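Local atomic coordinates of MmcR (Streptomyces lavendulae, PDB entry 3GWZ), a protein that methylates a quinone hydroxyl of 6-demethylmitomycins A and B with S-adenosyl-L-methionine as methyl donor, giving mitomycins A and B. Residues V271-H276 against L304-L309. Residues are numbered along the deposited sequence; the frame is centred on the assembly and turned at random.
With SAH (S-adenosyl-L-homocysteine), chain G.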
ATOM      1  N   VAL A 271      -9.363  33.657 -17.572  1.00 19.58           N
ATOM      2  CA  VAL A 271      -8.055  33.049 -17.779  1.00 16.40           C
ATOM      3  C   VAL A 271      -8.201  31.675 -18.423  1.00 15.56           C
ATOM      4  O   VAL A 271      -9.040  30.861 -18.012  1.00 17.57           O
ATOM      5  CB  VAL A 271      -7.235  32.985 -16.462  1.00 21.50           C
ATOM      6  CG1 VAL A 271      -7.983  32.179 -15.402  1.00 22.63           C
ATOM      7  CG2 VAL A 271      -5.839  32.401 -16.711  1.00 20.51           C
ATOM      8  N   TYR A 272      -7.408  31.440 -19.464  1.00 17.92           N
ATOM      9  CA  TYR A 272      -7.347  30.132 -20.095  1.00 14.48           C
ATOM     10  C   TYR A 272      -6.011  29.490 -19.755  1.00 15.39           C
ATOM     11  O   TYR A 272      -4.983  30.170 -19.709  1.00 15.25           O
ATOM     12  CB  TYR A 272      -7.506  30.261 -21.611  1.00 14.52           C
ATOM     13  CG  TYR A 272      -8.897  30.712 -21.998  1.00 17.07           C
ATOM     14  CD1 TYR A 272      -9.871  29.789 -22.340  1.00 17.33           C
ATOM     15  CD2 TYR A 272      -9.243  32.061 -21.976  1.00 20.56           C
ATOM     16  CE1 TYR A 272     -11.154  30.187 -22.663  1.00 21.80           C
ATOM     17  CE2 TYR A 272     -10.525  32.476 -22.309  1.00 17.89           C
ATOM     18  CZ  TYR A 272     -11.475  31.540 -22.646  1.00 19.77           C
ATOM     19  OH  TYR A 272     -12.753  31.943 -22.978  1.00 20.75           O
ATOM     20  N   LEU A 273      -6.027  28.188 -19.499  1.00 15.26           N
ATOM     21  CA  LEU A 273      -4.799  27.481 -19.170  1.00 15.93           C
ATOM     22  C   LEU A 273      -4.637  26.327 -20.145  1.00 15.21           C
ATOM     23  O   LEU A 273      -5.613  25.678 -20.507  1.00 14.36           O
ATOM     24  CB  LEU A 273      -4.833  26.957 -17.735  1.00 14.44           C
ATOM     25  CG  LEU A 273      -4.871  27.993 -16.603  1.00 18.99           C
ATOM     26  CD1 LEU A 273      -6.274  28.525 -16.432  1.00 20.89           C
ATOM     27  CD2 LEU A 273      -4.395  27.370 -15.307  1.00 22.66           C
ATOM     28  N   ILE A 274      -3.405  26.087 -20.579  1.00 14.74           N
ATOM     29  CA  ILE A 274      -3.118  24.986 -21.499  1.00 13.71           C
ATOM     30  C   ILE A 274      -1.723  24.440 -21.173  1.00 13.73           C
ATOM     31  O   ILE A 274      -0.712  25.044 -21.497  1.00 14.76           O
ATOM     32  CB  ILE A 274      -3.280  25.417 -22.977  1.00 15.17           C
ATOM     33  CG1 ILE A 274      -3.177  24.215 -23.922  1.00 11.78           C
ATOM     34  CG2 ILE A 274      -2.277  26.509 -23.365  1.00 14.08           C
ATOM     35  CD1 ILE A 274      -3.740  24.504 -25.325  1.00 13.65           C
ATOM     36  N   LYS A 275      -1.689  23.306 -20.486  1.00 15.77           N
ATOM     37  CA  LYS A 275      -0.449  22.791 -19.912  1.00 12.78           C
ATOM     38  C   LYS A 275      -0.103  21.454 -20.542  1.00 13.24           C
ATOM     39  O   LYS A 275      -0.924  20.538 -20.518  1.00 12.47           O
ATOM     40  CB  LYS A 275      -0.609  22.619 -18.391  1.00 11.65           C
ATOM     41  CG  LYS A 275       0.586  21.977 -17.700  1.00 14.75           C
ATOM     42  CD  LYS A 275       0.552  22.165 -16.178  1.00 14.34           C
ATOM     43  CE  LYS A 275      -0.393  21.182 -15.480  1.00 14.87           C
ATOM     44  NZ  LYS A 275       0.110  19.772 -15.494  1.00 15.42           N
ATOM     45  N   HIS A 276       1.105  21.362 -21.102  1.00 11.73           N
ATOM     46  CA  HIS A 276       1.611  20.146 -21.727  1.00 13.04           C
ATOM     47  C   HIS A 276       0.659  19.630 -22.800  1.00 16.92           C
ATOM     48  O   HIS A 276       0.460  18.419 -22.957  1.00 14.38           O
ATOM     49  CB  HIS A 276       1.893  19.064 -20.674  1.00 15.19           C
ATOM     50  CG  HIS A 276       2.995  19.424 -19.728  1.00 13.07           C
ATOM     51  ND1 HIS A 276       4.161  20.034 -20.144  1.00 17.82           N
ATOM     52  CD2 HIS A 276       3.112  19.259 -18.389  1.00 14.11           C
ATOM     53  CE1 HIS A 276       4.947  20.231 -19.101  1.00 15.15           C
ATOM     54  NE2 HIS A 276       4.335  19.767 -18.024  1.00 17.07           N
ATOM     55  N   LEU A 304      -2.495  31.283 -20.321  1.00 12.64           N
ATOM     56  CA  LEU A 304      -1.250  30.754 -19.783  1.00 17.06           C
ATOM     57  C   LEU A 304      -0.863  29.478 -20.517  1.00 18.61           C
ATOM     58  O   LEU A 304      -1.453  28.423 -20.301  1.00 13.60           O
ATOM     59  CB  LEU A 304      -1.371  30.443 -18.288  1.00 13.76           C
ATOM     60  CG  LEU A 304      -1.903  31.558 -17.385  1.00 18.73           C
ATOM     61  CD1 LEU A 304      -1.848  31.112 -15.924  1.00 19.38           C
ATOM     62  CD2 LEU A 304      -1.118  32.850 -17.593  1.00 18.20           C
ATOM     63  N   VAL A 305       0.129  29.577 -21.391  1.00 15.35           N
ATOM     64  CA  VAL A 305       0.699  28.392 -21.981  1.00 12.51           C
ATOM     65  C   VAL A 305       1.734  27.863 -20.990  1.00 16.65           C
ATOM     66  O   VAL A 305       2.710  28.532 -20.680  1.00 13.50           O
ATOM     67  CB  VAL A 305       1.342  28.682 -23.351  1.00 14.29           C
ATOM     68  CG1 VAL A 305       2.154  27.471 -23.806  1.00 16.56           C
ATOM     69  CG2 VAL A 305       0.262  29.002 -24.370  1.00 17.17           C
ATOM     70  N   ILE A 306       1.491  26.670 -20.462  1.00 14.64           N
ATOM     71  CA  ILE A 306       2.368  26.104 -19.447  1.00 13.28           C
ATOM     72  C   ILE A 306       3.058  24.880 -20.028  1.00 15.97           C
ATOM     73  O   ILE A 306       2.433  23.846 -20.245  1.00 14.98           O
ATOM     74  CB  ILE A 306       1.571  25.753 -18.177  1.00 11.38           C
ATOM     75  CG1 ILE A 306       0.838  27.007 -17.679  1.00 16.03           C
ATOM     76  CG2 ILE A 306       2.488  25.187 -17.096  1.00 11.90           C
ATOM     77  CD1 ILE A 306      -0.207  26.741 -16.609  1.00 15.98           C
ATOM     78  N   ASP A 307       4.342  25.004 -20.325  1.00 16.15           N
ATOM     79  CA  ASP A 307       5.008  23.895 -21.001  1.00 16.35           C
ATOM     80  C   ASP A 307       6.510  23.896 -20.773  1.00 20.19           C
ATOM     81  O   ASP A 307       7.055  24.784 -20.108  1.00 16.78           O
ATOM     82  CB  ASP A 307       4.671  23.887 -22.503  1.00 14.92           C
ATOM     83  CG  ASP A 307       4.196  22.516 -22.990  1.00 21.22           C
ATOM     84  OD1 ASP A 307       4.734  21.494 -22.508  1.00 22.11           O
ATOM     85  OD2 ASP A 307       3.284  22.455 -23.852  1.00 18.63           O
ATOM     86  N   ASN A 308       7.164  22.865 -21.293  1.00 16.31           N
ATOM     87  CA  ASN A 308       8.605  22.757 -21.214  1.00 18.51           C
ATOM     88  C   ASN A 308       9.189  23.700 -22.258  1.00 20.41           C
ATOM     89  O   ASN A 308       8.843  23.611 -23.431  1.00 28.21           O
ATOM     90  CB  ASN A 308       9.031  21.307 -21.472  1.00 17.18           C
ATOM     91  CG  ASN A 308       8.321  20.316 -20.549  1.00 16.51           C
ATOM     92  OD1 ASN A 308       8.184  20.559 -19.353  1.00 18.78           O
ATOM     93  ND2 ASN A 308       7.861  19.198 -21.106  1.00 13.62           N
ATOM     94  N   LEU A 309      10.040  24.627 -21.838  1.00 16.57           N
ATOM     95  CA  LEU A 309      10.662  25.532 -22.796  1.00 20.76           C
ATOM     96  C   LEU A 309      12.124  25.185 -23.022  1.00 21.64           C
ATOM     97  O   LEU A 309      12.867  24.954 -22.073  1.00 22.56           O
ATOM     98  CB  LEU A 309      10.529  26.996 -22.363  1.00 21.93           C
ATOM     99  CG  LEU A 309       9.359  27.746 -23.014  1.00 26.29           C
ATOM    100  CD1 LEU A 309       8.062  27.024 -22.747  1.00 26.02           C
ATOM    101  CD2 LEU A 309       9.284  29.176 -22.520  1.00 31.09           C
TER
HETATM  102  N   SAH G 352      -3.095  19.259 -19.187  1.00 12.43           N
HETATM  103  CA  SAH G 352      -2.898  17.885 -18.610  1.00 10.20           C
HETATM  104  CB  SAH G 352      -2.770  16.774 -19.671  1.00 11.62           C
HETATM  105  CG  SAH G 352      -1.619  16.922 -20.685  1.00 16.88           C
HETATM  106  SD  SAH G 352      -1.510  15.504 -21.770  1.00  7.27           S
HETATM  107  C   SAH G 352      -1.677  17.885 -17.735  1.00 18.92           C
HETATM  108  O   SAH G 352      -1.504  16.968 -16.926  1.00 17.14           O
HETATM  109  OXT SAH G 352      -0.842  18.798 -17.803  1.00 16.00           O
HETATM  110  C5' SAH G 352      -2.385  16.139 -23.186  1.00 12.17           C
HETATM  111  C4' SAH G 352      -3.918  16.006 -23.083  1.00 12.98           C
HETATM  112  O4' SAH G 352      -4.602  16.463 -24.274  1.00 12.80           O
HETATM  113  C3' SAH G 352      -4.464  14.597 -22.825  1.00 12.81           C
HETATM  114  O3' SAH G 352      -5.085  14.568 -21.530  1.00 13.26           O
HETATM  115  C2' SAH G 352      -5.517  14.348 -23.907  1.00 11.76           C
HETATM  116  O2' SAH G 352      -6.720  13.742 -23.417  1.00 12.62           O
HETATM  117  C1' SAH G 352      -5.854  15.749 -24.362  1.00 12.81           C
HETATM  118  N9  SAH G 352      -6.325  15.854 -25.760  1.00 13.86           N
HETATM  119  C8  SAH G 352      -5.724  15.331 -26.853  1.00 13.93           C
HETATM  120  N7  SAH G 352      -6.414  15.657 -27.976  1.00 14.01           N
HETATM  121  C5  SAH G 352      -7.467  16.416 -27.591  1.00 15.60           C
HETATM  122  C6  SAH G 352      -8.584  17.103 -28.268  1.00 17.12           C
HETATM  123  N6  SAH G 352      -8.683  17.017 -29.616  1.00 11.24           N
HETATM  124  N1  SAH G 352      -9.477  17.789 -27.504  1.00 13.76           N
HETATM  125  C2  SAH G 352      -9.357  17.857 -26.170  1.00 16.26           C
HETATM  126  N3  SAH G 352      -8.360  17.258 -25.485  1.00 15.46           N
HETATM  127  C4  SAH G 352      -7.406  16.542 -26.133  1.00 13.53           C
HETATM  128  O   HOH W   1       0.735  23.506 -23.542  1.00 14.09           O
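Just past strand 271-275, His276 donates a hydrogen bond of 2.8 Å from ND1 to OD1 of Asp307. The carboxylate oxygen lies near the ring plane of the histidine, yet ND1 comes down on OD1 from above the carboxylate plane, 49° out of it. The same OD1 accepts the backbone N of Asn308 at 3.0 Å, from the anti side, and two bonds thus grip one buried oxygen. With NE2 bonded to OE2 of Glu190 as well, both ring nitrogens are engaged and the ring's rotation is fixed; OD1 of Asn308 lies by its edge, 3.3 Å from CE1.

Behind this polar end the segments run parallel as neighbouring strands of the Rossmann-like sheet of class I methyltransferases, joined by the beta-alpha-beta crossover through helix 283-296. Four backbone bonds link them, from Leu304 N to Tyr272 O through to His276 N to Ile306 O. Packing is close where CG2 of Ile274 lies 3.7 Å from CG2 of Val305 and, on the other face, CD of Lys275 rests 3.7 Å from CG2 of Ile306; Leu273 packs more loosely, its CG 4.4 Å from Leu304 CD1.

Lys275 leaves with CG anti to the backbone N (chi1 175°), then bends at its last two torsions, and NZ donates a 2.7 Å hydrogen bond to OXT of S-adenosyl-L-homocysteine, with Glu190 (salt bridge) and Ser187 as further partners. Its carbonyl O accepts a hydrogen bond from the ligand's amino N. Contacts are sparser towards the partly exposed Asn308, a substrate-binding residue whose ND2 reaches Glu333. Beside the polar end a water donates to both Ile274 O and Asp307 OD2.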